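Local structure of 3-keto-5-aminohexanoate cleavage protein (Archaeoglobus fulgidus, 3LOT) at residues D[232-237]-D[248-253]; D[196-201]-D[254-259]; D[74-79]-D[308-313]. The protein probably catalyses the zinc-dependent cleavage of 3-keto-5-aminohexanoate, as a TIM-barrel enzyme of the beta-keto acid cleavage family. All blocks are in the same frame, centred on the assembly; numbering follows the deposited sequence. Where two conformers were deposited one is given.

Contact 1: D[232-237]-D[248-253]; sequences YTWSLV and TLAVIM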
ATOM      1  N   TYR D 232       7.611 -17.728  -8.058  1.00 17.37           N
ATOM      2  CA  TYR D 232       7.651 -17.028  -9.360  1.00 16.76           C
ATOM      3  C   TYR D 232       8.843 -16.102  -9.507  1.00 17.06           C
ATOM      4  O   TYR D 232       9.465 -15.739  -8.523  1.00 17.69           O
ATOM      5  CB  TYR D 232       6.364 -16.253  -9.635  1.00 16.45           C
ATOM      6  CG  TYR D 232       6.273 -14.912  -8.934  1.00 14.89           C
ATOM      7  CD1 TYR D 232       6.049 -14.833  -7.549  1.00 13.59           C
ATOM      8  CD2 TYR D 232       6.379 -13.729  -9.640  1.00 15.27           C
ATOM      9  CE1 TYR D 232       5.952 -13.618  -6.913  1.00 15.73           C
ATOM     10  CE2 TYR D 232       6.287 -12.484  -8.997  1.00 15.63           C
ATOM     11  CZ  TYR D 232       6.078 -12.440  -7.632  1.00 13.80           C
ATOM     12  OH  TYR D 232       6.010 -11.237  -6.967  1.00 15.73           O
ATOM     13  N   THR D 233       9.164 -15.765 -10.760  1.00 16.92           N
ATOM     14  CA  THR D 233      10.023 -14.622 -11.077  1.00 16.63           C
ATOM     15  C   THR D 233       9.223 -13.667 -11.985  1.00 15.39           C
ATOM     16  O   THR D 233       8.205 -14.049 -12.578  1.00 15.81           O
ATOM     17  CB  THR D 233      11.371 -15.027 -11.728  1.00 16.70           C
ATOM     18  OG1 THR D 233      11.158 -15.460 -13.079  1.00 19.38           O
ATOM     19  CG2 THR D 233      12.067 -16.125 -10.920  1.00 17.71           C
ATOM     20  N   TRP D 234       9.665 -12.425 -12.074  1.00 15.20           N
ATOM     21  CA  TRP D 234       8.896 -11.413 -12.805  1.00 14.38           C
ATOM     22  C   TRP D 234       9.756 -10.402 -13.544  1.00 13.68           C
ATOM     23  O   TRP D 234      10.890 -10.115 -13.168  1.00 12.19           O
ATOM     24  CB  TRP D 234       7.928 -10.679 -11.875  1.00 14.52           C
ATOM     25  CG  TRP D 234       8.599  -9.894 -10.775  1.00 12.17           C
ATOM     26  CD1 TRP D 234       9.136 -10.386  -9.623  1.00 11.73           C
ATOM     27  CD2 TRP D 234       8.769  -8.475 -10.725  1.00 12.05           C
ATOM     28  NE1 TRP D 234       9.666  -9.355  -8.867  1.00 12.22           N
ATOM     29  CE2 TRP D 234       9.427  -8.172  -9.514  1.00 13.69           C
ATOM     30  CE3 TRP D 234       8.435  -7.445 -11.580  1.00 12.13           C
ATOM     31  CZ2 TRP D 234       9.788  -6.872  -9.165  1.00 11.85           C
ATOM     32  CZ3 TRP D 234       8.717  -6.155 -11.203  1.00 12.18           C
ATOM     33  CH2 TRP D 234       9.417  -5.885 -10.000  1.00 10.90           C
ATOM     34  N   SER D 235       9.167  -9.893 -14.612  1.00 13.10           N
ATOM     35  CA  SER D 235       9.695  -8.810 -15.416  1.00 13.97           C
ATOM     36  C   SER D 235       8.612  -7.765 -15.504  1.00 14.00           C
ATOM     37  O   SER D 235       7.439  -8.000 -15.166  1.00 14.20           O
ATOM     38  CB  SER D 235      10.040  -9.347 -16.823  1.00 14.62           C
ATOM     39  OG  SER D 235      10.629  -8.355 -17.668  1.00 16.82           O
ATOM     40  N   LEU D 236       8.971  -6.609 -15.999  1.00 13.77           N
ATOM     41  CA  LEU D 236       8.039  -5.497 -16.154  1.00 13.86           C
ATOM     42  C   LEU D 236       8.271  -4.728 -17.454  1.00 13.76           C
ATOM     43  O   LEU D 236       9.422  -4.658 -17.940  1.00 13.74           O
ATOM     44  CB  LEU D 236       8.176  -4.561 -14.976  1.00 14.43           C
ATOM     45  CG  LEU D 236       7.399  -3.233 -14.966  1.00 12.71           C
ATOM     46  CD1 LEU D 236       7.033  -2.832 -13.530  1.00 14.35           C
ATOM     47  CD2 LEU D 236       8.175  -2.145 -15.704  1.00 13.19           C
ATOM     48  N   VAL D 237       7.163  -4.219 -18.004  1.00 13.38           N
ATOM     49  CA  VAL D 237       7.077  -3.309 -19.147  1.00 12.73           C
ATOM     50  C   VAL D 237       6.401  -2.014 -18.703  1.00 13.44           C
ATOM     51  O   VAL D 237       5.269  -2.029 -18.192  1.00 13.68           O
ATOM     52  CB  VAL D 237       6.177  -3.866 -20.256  1.00 13.49           C
ATOM     53  CG1 VAL D 237       6.040  -2.833 -21.412  1.00 12.92           C
ATOM     54  CG2 VAL D 237       6.722  -5.212 -20.768  1.00 13.10           C
ATOM     55  N   THR D 248      13.615   0.755 -14.368  1.00 11.62           N
ATOM     56  CA  THR D 248      14.528   1.013 -13.243  1.00 11.87           C
ATOM     57  C   THR D 248      13.910   0.692 -11.853  1.00 11.93           C
ATOM     58  O   THR D 248      14.553   0.027 -11.040  1.00 11.14           O
ATOM     59  CB  THR D 248      15.114   2.448 -13.291  1.00 11.34           C
ATOM     60  OG1 THR D 248      15.663   2.685 -14.597  1.00 11.09           O
ATOM     61  CG2 THR D 248      16.206   2.662 -12.227  1.00  8.55           C
ATOM     62  N   LEU D 249      12.666   1.119 -11.609  1.00 11.47           N
ATOM     63  CA  LEU D 249      11.900   0.692 -10.445  1.00 11.02           C
ATOM     64  C   LEU D 249      11.926  -0.847 -10.278  1.00 10.96           C
ATOM     65  O   LEU D 249      12.234  -1.372  -9.193  1.00 10.29           O
ATOM     66  CB  LEU D 249      10.456   1.187 -10.552  1.00 10.05           C
ATOM     67  CG  LEU D 249       9.472   0.796  -9.459  1.00 10.46           C
ATOM     68  CD1 LEU D 249       9.966   1.338  -8.042  1.00 11.23           C
ATOM     69  CD2 LEU D 249       8.055   1.342  -9.813  1.00  9.68           C
ATOM     70  N   ALA D 250      11.611  -1.543 -11.357  1.00 11.18           N
ATOM     71  CA  ALA D 250      11.568  -3.018 -11.351  1.00 11.76           C
ATOM     72  C   ALA D 250      12.901  -3.569 -10.863  1.00 12.10           C
ATOM     73  O   ALA D 250      12.922  -4.393  -9.961  1.00 12.77           O
ATOM     74  CB  ALA D 250      11.209  -3.580 -12.728  1.00 10.54           C
ATOM     75  N   VAL D 251      14.011  -3.089 -11.430  1.00 13.92           N
ATOM     76  CA  VAL D 251      15.341  -3.555 -11.023  1.00 13.88           C
ATOM     77  C   VAL D 251      15.608  -3.275  -9.547  1.00 13.86           C
ATOM     78  O   VAL D 251      16.172  -4.104  -8.843  1.00 13.20           O
ATOM     79  CB  VAL D 251      16.450  -2.991 -11.940  1.00 15.09           C
ATOM     80  CG1 VAL D 251      17.850  -3.296 -11.380  1.00 12.59           C
ATOM     81  CG2 VAL D 251      16.314  -3.615 -13.327  1.00 13.79           C
ATOM     82  N   ILE D 252      15.190  -2.098  -9.076  1.00 12.89           N
ATOM     83  CA  ILE D 252      15.382  -1.726  -7.690  1.00 12.23           C
ATOM     84  C   ILE D 252      14.588  -2.732  -6.801  1.00 12.12           C
ATOM     85  O   ILE D 252      15.018  -3.088  -5.698  1.00 11.89           O
ATOM     86  CB  ILE D 252      14.934  -0.262  -7.449  1.00 12.62           C
ATOM     87  CG1 ILE D 252      15.941   0.708  -8.090  1.00 12.52           C
ATOM     88  CG2 ILE D 252      14.781   0.053  -5.938  1.00 10.89           C
ATOM     89  CD1 ILE D 252      15.416   2.083  -8.265  1.00 13.23           C
HETATM   90  N   MSE D 253      13.447  -3.181  -7.288  1.00 11.82           N
HETATM   91  CA  MSE D 253      12.577  -4.094  -6.542  1.00 12.47           C
HETATM   92  C   MSE D 253      13.008  -5.534  -6.723  1.00 13.33           C
HETATM   93  O   MSE D 253      12.340  -6.427  -6.250  1.00 14.91           O
HETATM   94  CB  MSE D 253      11.126  -3.964  -7.009  1.00 12.80           C
HETATM   95  CG  MSE D 253      10.480  -2.615  -6.712  1.00 10.18           C
HETATM   96 SE   MSE D 253       8.806  -2.346  -7.582  0.75  9.32          SE
HETATM   97  CE  MSE D 253       7.858  -3.945  -6.995  1.00 12.51           C
TER
HETATM   98  O   HOH W   1      11.285  -9.601  -6.574  1.00 23.71           O
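W234 reaches from strand 232-238 to A250 in the last turn of helix 243-252 and to M253, a selenomethionine just past its end. These contacts are apolar. W234 CZ3 lies 3.9 Å from A250 CB, and W234 CZ2 meets M253 CB at 3.9 Å, arriving at the edge of the indole and close to its plane. The W234 CB bond already points to the helix, and chi1 of 63° puts CG between the backbone N and the carbonyl carbon, with the benzo ring beside A250 and M253. The M253 chain crosses the indole at about a right angle. Its bend at chi3 (54°) brings the terminal CE back to 3.9 Å from W234 CH2. Beside them, L236 CB packs on A250 CB, also at 3.9 Å, so the small methyl of A250 meets both strand residues.

A250 O lies 3.8 Å from W234 CH2, oblique to the ring, while the same oxygen takes a probable hydrogen bond from G255 N. W234 NE1 donates a hydrogen bond to a water, at 2.8 Å and in the ring plane, and that water donates a weak bond of 3.4 Å to M253 O, bridging strand and helix end.

The contact packs the helix of a beta-alpha-beta unit (strand 232-238, helix 243-252, strand 256-259) on its first strand. F201 of strand 197-203 meets the W234 ring with planes at about 30°. Helix 213-226 flanks the same layer, V216 touching L236 and K220 touching M253, while V213 of a second subunit packs on M253.

Contact 2: D[196-201]-D[254-259]; sequences PLRLQF and GGDVRV
R198 and D256 form a buried salt bridge between strands 197-203 and 256-259. R198 NH1 donates to D256 OD2 at 2.8 Å with an N-H...O angle of 160°. The oxygen lies nearly in the guanidinium plane and accepts with its anti lone pair, the one away from OD1. R198 NH2 adds a weak bond of 3.3 Å to the same D256 OD2, so one carboxylate oxygen is gripped by both terminal nitrogens, with the two planar groups turned 50° apart. The bend of the arginine at chi2 (56°) swings its end toward D256.

Further along, the Q200 amide lies across the R258 chain, Q200 OE1 being 3.7 Å from R258 CB. Q200 NE2 and R258 NH1 both donate to one water, at 2.8 and 2.9 Å respectively, and that water lies at the edge of the guanidinium, in its plane.

A second shell sets these groups. D256 OD2 has another salt bridge to R3, and D256 OD1 accepts from I9 N, while R198 NH1 also bonds T233 OG1. A leucine in place of R198 would probably leave D256 leaning on R3 for neutralisation and T233 OG1 without this donor. Q200 OE1 is bonded by S235 OG and Q200 NE2 by E174. R258 NH2 is salt-bridged to D263, and the nearest atoms of the R258 side chain come within about 3 Å of the side chains of the zinc ligands H50 and E262.

Both pairs cross the inside of the TIM barrel, bridging over the intervening strand 232-238, with R258 beside the zinc site. G254 ends helix 243-252 in a Schellman motif and leads into strand 256-259, whose other neighbour is strand 7-13.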
ATOM      1  N   PRO D 196       8.336 -22.999 -11.166  1.00 17.49           N
ATOM      2  CA  PRO D 196       8.145 -21.578 -10.869  1.00 17.46           C
ATOM      3  C   PRO D 196       7.592 -20.826 -12.070  1.00 16.60           C
ATOM      4  O   PRO D 196       8.028 -21.016 -13.200  1.00 16.01           O
ATOM      5  CB  PRO D 196       9.562 -21.080 -10.574  1.00 17.83           C
ATOM      6  CG  PRO D 196      10.453 -22.087 -11.128  1.00 18.81           C
ATOM      7  CD  PRO D 196       9.754 -23.371 -11.230  1.00 18.59           C
ATOM      8  N   LEU D 197       6.625 -19.981 -11.808  1.00 16.30           N
ATOM      9  CA  LEU D 197       5.984 -19.239 -12.851  1.00 15.12           C
ATOM     10  C   LEU D 197       6.883 -18.075 -13.268  1.00 14.62           C
ATOM     11  O   LEU D 197       7.710 -17.592 -12.497  1.00 14.04           O
ATOM     12  CB  LEU D 197       4.642 -18.698 -12.366  1.00 15.53           C
ATOM     13  CG  LEU D 197       3.671 -19.688 -11.690  1.00 16.46           C
ATOM     14  CD1 LEU D 197       2.431 -18.924 -11.293  1.00 12.99           C
ATOM     15  CD2 LEU D 197       3.323 -20.865 -12.570  1.00 13.98           C
ATOM     16  N   ARG D 198       6.723 -17.665 -14.509  1.00 13.68           N
ATOM     17  CA  ARG D 198       7.340 -16.455 -15.026  1.00 14.53           C
ATOM     18  C   ARG D 198       6.250 -15.472 -15.366  1.00 13.22           C
ATOM     19  O   ARG D 198       5.486 -15.712 -16.281  1.00 12.67           O
ATOM     20  CB  ARG D 198       8.170 -16.793 -16.262  1.00 14.03           C
ATOM     21  CG  ARG D 198       8.872 -15.592 -16.910  1.00 17.09           C
ATOM     22  CD  ARG D 198       9.748 -14.842 -15.969  1.00 18.57           C
ATOM     23  NE  ARG D 198      10.577 -13.882 -16.703  1.00 18.86           N
ATOM     24  CZ  ARG D 198      11.519 -13.107 -16.155  1.00 17.72           C
ATOM     25  NH1 ARG D 198      11.789 -13.189 -14.879  1.00 14.41           N
ATOM     26  NH2 ARG D 198      12.212 -12.245 -16.903  1.00 17.85           N
ATOM     27  N   LEU D 199       6.215 -14.340 -14.662  1.00 13.67           N
ATOM     28  CA  LEU D 199       5.194 -13.304 -14.884  1.00 14.00           C
ATOM     29  C   LEU D 199       5.814 -12.054 -15.490  1.00 13.54           C
ATOM     30  O   LEU D 199       6.927 -11.665 -15.171  1.00 12.58           O
ATOM     31  CB  LEU D 199       4.491 -12.857 -13.562  1.00 13.70           C
ATOM     32  CG  LEU D 199       3.864 -13.797 -12.517  1.00 18.16           C
ATOM     33  CD1 LEU D 199       2.643 -13.154 -11.794  1.00 18.64           C
ATOM     34  CD2 LEU D 199       3.481 -15.110 -13.078  1.00 16.15           C
ATOM     35  N   GLN D 200       5.050 -11.367 -16.308  1.00 14.15           N
ATOM     36  CA  GLN D 200       5.441 -10.077 -16.761  1.00 14.63           C
ATOM     37  C   GLN D 200       4.311  -9.084 -16.501  1.00 14.88           C
ATOM     38  O   GLN D 200       3.153  -9.317 -16.851  1.00 16.42           O
ATOM     39  CB  GLN D 200       5.785 -10.164 -18.213  1.00 15.11           C
ATOM     40  CG  GLN D 200       6.230  -8.860 -18.850  1.00 17.44           C
ATOM     41  CD  GLN D 200       7.357  -9.120 -19.788  1.00 21.78           C
ATOM     42  OE1 GLN D 200       8.475  -8.706 -19.543  1.00 18.68           O
ATOM     43  NE2 GLN D 200       7.086  -9.895 -20.837  1.00 28.79           N
ATOM     44  N   PHE D 201       4.653  -8.005 -15.846  1.00 13.45           N
ATOM     45  CA  PHE D 201       3.686  -7.013 -15.459  1.00 13.25           C
ATOM     46  C   PHE D 201       3.753  -5.925 -16.527  1.00 13.08           C
ATOM     47  O   PHE D 201       4.851  -5.433 -16.800  1.00 14.25           O
ATOM     48  CB  PHE D 201       4.061  -6.433 -14.112  1.00 13.22           C
ATOM     49  CG  PHE D 201       4.136  -7.445 -12.983  1.00 14.72           C
ATOM     50  CD1 PHE D 201       3.277  -8.509 -12.905  1.00 13.61           C
ATOM     51  CD2 PHE D 201       5.030  -7.248 -11.934  1.00 15.04           C
ATOM     52  CE1 PHE D 201       3.327  -9.373 -11.817  1.00 14.05           C
ATOM     53  CE2 PHE D 201       5.076  -8.132 -10.863  1.00 14.45           C
ATOM     54  CZ  PHE D 201       4.236  -9.193 -10.820  1.00 13.75           C
ATOM     55  N   GLY D 254      14.076  -5.787  -7.440  1.00 13.45           N
ATOM     56  CA  GLY D 254      14.576  -7.157  -7.564  1.00 14.48           C
ATOM     57  C   GLY D 254      14.010  -7.885  -8.774  1.00 14.13           C
ATOM     58  O   GLY D 254      14.317  -9.054  -8.959  1.00 15.32           O
ATOM     59  N   GLY D 255      13.238  -7.188  -9.609  1.00 13.06           N
ATOM     60  CA  GLY D 255      12.709  -7.715 -10.845  1.00 12.72           C
ATOM     61  C   GLY D 255      13.631  -7.625 -12.067  1.00 11.97           C
ATOM     62  O   GLY D 255      14.703  -7.014 -12.039  1.00 12.80           O
ATOM     63  N   ASP D 256      13.157  -8.227 -13.140  1.00 11.64           N
ATOM     64  CA  ASP D 256      13.752  -8.120 -14.452  1.00 12.28           C
ATOM     65  C   ASP D 256      13.017  -7.058 -15.253  1.00 11.42           C
ATOM     66  O   ASP D 256      11.947  -6.575 -14.858  1.00 12.82           O
ATOM     67  CB  ASP D 256      13.727  -9.486 -15.151  1.00 12.19           C
ATOM     68  CG  ASP D 256      14.563 -10.528 -14.422  1.00 14.25           C
ATOM     69  OD1 ASP D 256      15.670 -10.185 -13.974  1.00 16.99           O
ATOM     70  OD2 ASP D 256      14.106 -11.683 -14.276  1.00 16.58           O
ATOM     71  N   VAL D 257      13.610  -6.670 -16.370  1.00 11.01           N
ATOM     72  CA  VAL D 257      13.133  -5.566 -17.147  1.00 10.98           C
ATOM     73  C   VAL D 257      13.072  -5.885 -18.655  1.00 10.68           C
ATOM     74  O   VAL D 257      13.904  -6.634 -19.201  1.00 10.54           O
ATOM     75  CB  VAL D 257      13.989  -4.343 -16.883  1.00 11.06           C
ATOM     76  CG1 VAL D 257      15.503  -4.634 -17.215  1.00 11.04           C
ATOM     77  CG2 VAL D 257      13.462  -3.146 -17.679  1.00 12.12           C
ATOM     78  N   ARG D 258      12.054  -5.322 -19.302  1.00 11.01           N
ATOM     79  CA  ARG D 258      11.867  -5.390 -20.745  1.00 10.44           C
ATOM     80  C   ARG D 258      11.849  -3.980 -21.288  1.00 11.47           C
ATOM     81  O   ARG D 258      11.233  -3.061 -20.665  1.00 12.74           O
ATOM     82  CB  ARG D 258      10.552  -6.085 -21.104  1.00 11.54           C
ATOM     83  CG  ARG D 258      10.201  -6.069 -22.578  1.00 11.92           C
ATOM     84  CD  ARG D 258       9.066  -7.028 -22.917  1.00 15.35           C
ATOM     85  NE  ARG D 258       7.986  -6.366 -23.633  1.00 13.12           N
ATOM     86  CZ  ARG D 258       6.920  -6.981 -24.112  1.00 16.01           C
ATOM     87  NH1 ARG D 258       6.777  -8.316 -24.021  1.00 18.88           N
ATOM     88  NH2 ARG D 258       5.992  -6.271 -24.718  1.00 15.28           N
ATOM     89  N   VAL D 259      12.559  -3.807 -22.404  1.00 10.43           N
ATOM     90  CA  VAL D 259      12.621  -2.551 -23.134  1.00 11.09           C
ATOM     91  C   VAL D 259      12.328  -2.916 -24.605  1.00 11.46           C
ATOM     92  O   VAL D 259      11.952  -4.052 -24.912  1.00 11.40           O
ATOM     93  CB  VAL D 259      13.984  -1.849 -22.968  1.00 11.95           C
ATOM     94  CG1 VAL D 259      14.226  -1.487 -21.510  1.00 10.47           C
ATOM     95  CG2 VAL D 259      15.175  -2.719 -23.533  1.00  9.28           C
TER
HETATM   96  O   HOH W   2       8.504 -10.561 -23.197  1.00 16.38           O

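Contact 3: D[74-79]-D[308-313]; sequences EIKKQS and GKERVN
K76, near the end of helix 65-78, faces a type I beta turn from G308 to R311, its CA 7.8 Å from that of K309, and the turn is closed by a bond from R311 N to G308 O of 3.1 Å. K76 contributes most of the contact, and E310 bends in to meet it. The lysine runs extended until chi4, where a turn of -66° directs NZ to the carboxylate of E310. K76 NZ donates to E310 OE1 at 2.9 Å, meeting it on the syn side but 35° out of the carboxylate plane. E310, bent at chi2, crosses the lysine chain at about a right angle. K76 CE also lies 3.3 Å from K309 O, and K76 CD packs on V312 CG2 at 4.0 Å, the two side chains running antiparallel alongside one another.

The contact joins the C-terminal segment after helix 297-304 to an outer helix of the TIM barrel, the one leading into barrel strand 82-85. The turn begins at G308, whose positive phi (123°) would jam a side chain against the preceding carbonyl; its N-H bonds E110. Farther on, the backbone of N313 bonds that of L107. On the helix, I75 is buried against A38 and I83, whereas K76 also touches I83 and F314. One residue beyond, K77 NZ forms a salt bridge within the helix to E74 OE2 at 2.9 Å.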
ATOM      1  N   GLU D  74      16.597 -17.460 -38.569  1.00 13.53           N
ATOM      2  CA  GLU D  74      17.661 -16.535 -38.929  1.00 14.18           C
ATOM      3  C   GLU D  74      18.298 -15.895 -37.712  1.00 13.66           C
ATOM      4  O   GLU D  74      19.512 -15.680 -37.711  1.00 13.49           O
ATOM      5  CB  GLU D  74      17.127 -15.462 -39.897  1.00 14.59           C
ATOM      6  CG  GLU D  74      16.742 -16.025 -41.280  1.00 16.55           C
ATOM      7  CD  GLU D  74      17.963 -16.315 -42.147  1.00 18.84           C
ATOM      8  OE1 GLU D  74      18.778 -15.400 -42.337  1.00 25.43           O
ATOM      9  OE2 GLU D  74      18.110 -17.441 -42.639  1.00 23.09           O
ATOM     10  N   ILE D  75      17.510 -15.562 -36.680  1.00 14.36           N
ATOM     11  CA  ILE D  75      18.116 -15.048 -35.438  1.00 13.61           C
ATOM     12  C   ILE D  75      19.038 -16.141 -34.853  1.00 13.58           C
ATOM     13  O   ILE D  75      20.228 -15.892 -34.492  1.00 13.54           O
ATOM     14  CB  ILE D  75      17.079 -14.620 -34.372  1.00 14.71           C
ATOM     15  CG1 ILE D  75      16.253 -13.417 -34.847  1.00 12.87           C
ATOM     16  CG2 ILE D  75      17.805 -14.213 -33.057  1.00 12.03           C
ATOM     17  CD1 ILE D  75      14.958 -13.196 -34.045  1.00 12.95           C
ATOM     18  N   LYS D  76      18.520 -17.364 -34.793  1.00 13.64           N
ATOM     19  CA  LYS D  76      19.284 -18.498 -34.186  1.00 13.56           C
ATOM     20  C   LYS D  76      20.618 -18.790 -34.910  1.00 13.52           C
ATOM     21  O   LYS D  76      21.589 -19.156 -34.271  1.00 12.58           O
ATOM     22  CB  LYS D  76      18.397 -19.752 -34.117  1.00 13.87           C
ATOM     23  CG  LYS D  76      19.026 -21.011 -33.538  1.00 13.04           C
ATOM     24  CD  LYS D  76      17.964 -22.091 -33.506  1.00 14.24           C
ATOM     25  CE  LYS D  76      18.501 -23.471 -33.288  1.00 17.10           C
ATOM     26  NZ  LYS D  76      19.319 -23.841 -34.444  1.00 17.57           N
ATOM     27  N   LYS D  77      20.653 -18.608 -36.231  1.00 14.06           N
ATOM     28  CA  LYS D  77      21.907 -18.703 -36.973  1.00 15.41           C
ATOM     29  C   LYS D  77      22.983 -17.754 -36.474  1.00 14.47           C
ATOM     30  O   LYS D  77      24.156 -18.102 -36.477  1.00 14.04           O
ATOM     31  CB  LYS D  77      21.700 -18.393 -38.451  1.00 16.80           C
ATOM     32  CG  LYS D  77      21.154 -19.548 -39.231  1.00 20.40           C
ATOM     33  CD  LYS D  77      21.004 -19.144 -40.697  1.00 24.31           C
ATOM     34  CE  LYS D  77      20.068 -20.095 -41.403  1.00 26.73           C
ATOM     35  NZ  LYS D  77      19.897 -19.681 -42.815  1.00 28.93           N
ATOM     36  N   GLN D  78      22.588 -16.541 -36.101  1.00 12.75           N
ATOM     37  CA  GLN D  78      23.536 -15.512 -35.696  1.00 12.14           C
ATOM     38  C   GLN D  78      23.749 -15.409 -34.183  1.00 12.04           C
ATOM     39  O   GLN D  78      24.780 -14.891 -33.741  1.00 11.77           O
ATOM     40  CB  GLN D  78      23.073 -14.152 -36.202  1.00 10.93           C
ATOM     41  CG  GLN D  78      22.985 -14.077 -37.712  1.00 12.67           C
ATOM     42  CD  GLN D  78      22.699 -12.684 -38.142  1.00 13.73           C
ATOM     43  OE1 GLN D  78      23.350 -11.771 -37.698  1.00 13.89           O
ATOM     44  NE2 GLN D  78      21.700 -12.505 -38.990  1.00 14.72           N
ATOM     45  N   SER D  79      22.807 -15.887 -33.375  1.00 12.00           N
ATOM     46  CA  SER D  79      22.873 -15.583 -31.950  1.00 12.54           C
ATOM     47  C   SER D  79      22.326 -16.696 -31.087  1.00 13.38           C
ATOM     48  O   SER D  79      21.427 -17.422 -31.518  1.00 14.54           O
ATOM     49  CB  SER D  79      22.096 -14.280 -31.695  1.00 11.78           C
ATOM     50  OG  SER D  79      22.030 -14.010 -30.305  1.00 12.26           O
ATOM     51  N   GLY D 308      16.826 -25.103 -23.923  1.00 14.02           N
ATOM     52  CA  GLY D 308      18.078 -25.013 -24.687  1.00 14.91           C
ATOM     53  C   GLY D 308      17.877 -24.505 -26.102  1.00 15.31           C
ATOM     54  O   GLY D 308      16.840 -24.756 -26.726  1.00 15.01           O
ATOM     55  N   LYS D 309      18.890 -23.817 -26.625  1.00 16.45           N
ATOM     56  CA  LYS D 309      18.762 -23.087 -27.917  1.00 16.79           C
ATOM     57  C   LYS D 309      18.505 -24.010 -29.084  1.00 15.27           C
ATOM     58  O   LYS D 309      17.832 -23.645 -30.056  1.00 14.66           O
ATOM     59  CB  LYS D 309      20.008 -22.193 -28.202  1.00 17.48           C
ATOM     60  CG  LYS D 309      21.309 -22.915 -28.569  1.00 22.68           C
ATOM     61  CD  LYS D 309      22.514 -21.950 -28.548  1.00 25.68           C
ATOM     62  CE  LYS D 309      23.864 -22.701 -28.665  1.00 28.28           C
ATOM     63  NZ  LYS D 309      25.083 -21.953 -28.123  1.00 27.99           N
ATOM     64  N   GLU D 310      19.044 -25.212 -28.991  1.00 14.11           N
ATOM     65  CA  GLU D 310      18.913 -26.184 -30.074  1.00 14.86           C
ATOM     66  C   GLU D 310      17.763 -27.188 -29.905  1.00 14.43           C
ATOM     67  O   GLU D 310      17.593 -28.050 -30.745  1.00 13.68           O
ATOM     68  CB  GLU D 310      20.211 -26.994 -30.198  1.00 14.64           C
ATOM     69  CG  GLU D 310      21.425 -26.199 -30.659  1.00 16.00           C
ATOM     70  CD  GLU D 310      21.283 -25.704 -32.073  1.00 20.04           C
ATOM     71  OE1 GLU D 310      20.322 -26.079 -32.806  1.00 23.41           O
ATOM     72  OE2 GLU D 310      22.135 -24.901 -32.446  1.00 26.35           O
ATOM     73  N   ARG D 311      17.004 -27.096 -28.821  0.60 14.48           N
ATOM     74  CA  ARG D 311      15.851 -28.004 -28.627  0.60 14.84           C
ATOM     75  C   ARG D 311      14.533 -27.406 -29.165  0.60 15.97           C
ATOM     76  O   ARG D 311      13.432 -27.910 -28.893  0.60 16.48           O
ATOM     77  CB  ARG D 311      15.750 -28.459 -27.157  0.60 14.20           C
ATOM     78  CG  ARG D 311      16.733 -29.593 -26.863  0.60 13.22           C
ATOM     79  CD  ARG D 311      16.873 -29.988 -25.382  0.60 10.88           C
ATOM     80  NE  ARG D 311      17.962 -30.947 -25.201  0.60  8.05           N
ATOM     81  CZ  ARG D 311      17.860 -32.275 -25.367  0.60  8.10           C
ATOM     82  NH1 ARG D 311      16.698 -32.832 -25.690  0.60  6.46           N
ATOM     83  NH2 ARG D 311      18.919 -33.067 -25.176  0.60  9.28           N
ATOM     84  N   VAL D 312      14.661 -26.355 -29.967  1.00 16.68           N
ATOM     85  CA  VAL D 312      13.524 -25.716 -30.603  1.00 17.27           C
ATOM     86  C   VAL D 312      13.321 -26.386 -31.967  1.00 19.12           C
ATOM     87  O   VAL D 312      14.194 -27.147 -32.446  1.00 19.39           O
ATOM     88  CB  VAL D 312      13.730 -24.145 -30.690  1.00 16.85           C
ATOM     89  CG1 VAL D 312      13.948 -23.570 -29.331  1.00 15.37           C
ATOM     90  CG2 VAL D 312      14.917 -23.756 -31.601  1.00 15.54           C
ATOM     91  N   ASN D 313      12.182 -26.106 -32.593  1.00 20.54           N
ATOM     92  CA  ASN D 313      11.840 -26.632 -33.929  1.00 22.76           C
ATOM     93  C   ASN D 313      12.056 -25.553 -35.029  1.00 23.65           C
ATOM     94  O   ASN D 313      11.166 -25.303 -35.864  1.00 25.30           O
ATOM     95  CB  ASN D 313      10.378 -27.061 -33.900  1.00 23.41           C
ATOM     96  CG  ASN D 313      10.079 -28.239 -34.774  1.00 26.49           C
ATOM     97  OD1 ASN D 313      10.960 -29.015 -35.108  1.00 32.07           O
ATOM     98  ND2 ASN D 313       8.797 -28.392 -35.144  1.00 28.58           N
TER

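In the fold
Contacts 1 and 2 adjoin, their centres 6 Å apart, and share one stretch of the barrel wall: strands 197-203, 232-238 and 256-259 are neighbours in the sheet, and helix 243-252 joins the last two. Contact 1 covers the outer face of this wall with that helix, while contact 2 links the flanking strands across its inner face, next to the zinc site. Contact 3 is remote from that site, on the surface, its centre about 27 Å from that of contact 1 and 22 Å from that of contact 2. Along the chain the three are nested: 74-79 with 308-313 encloses 196-201 with 254-259, which encloses 232-237 with 248-253.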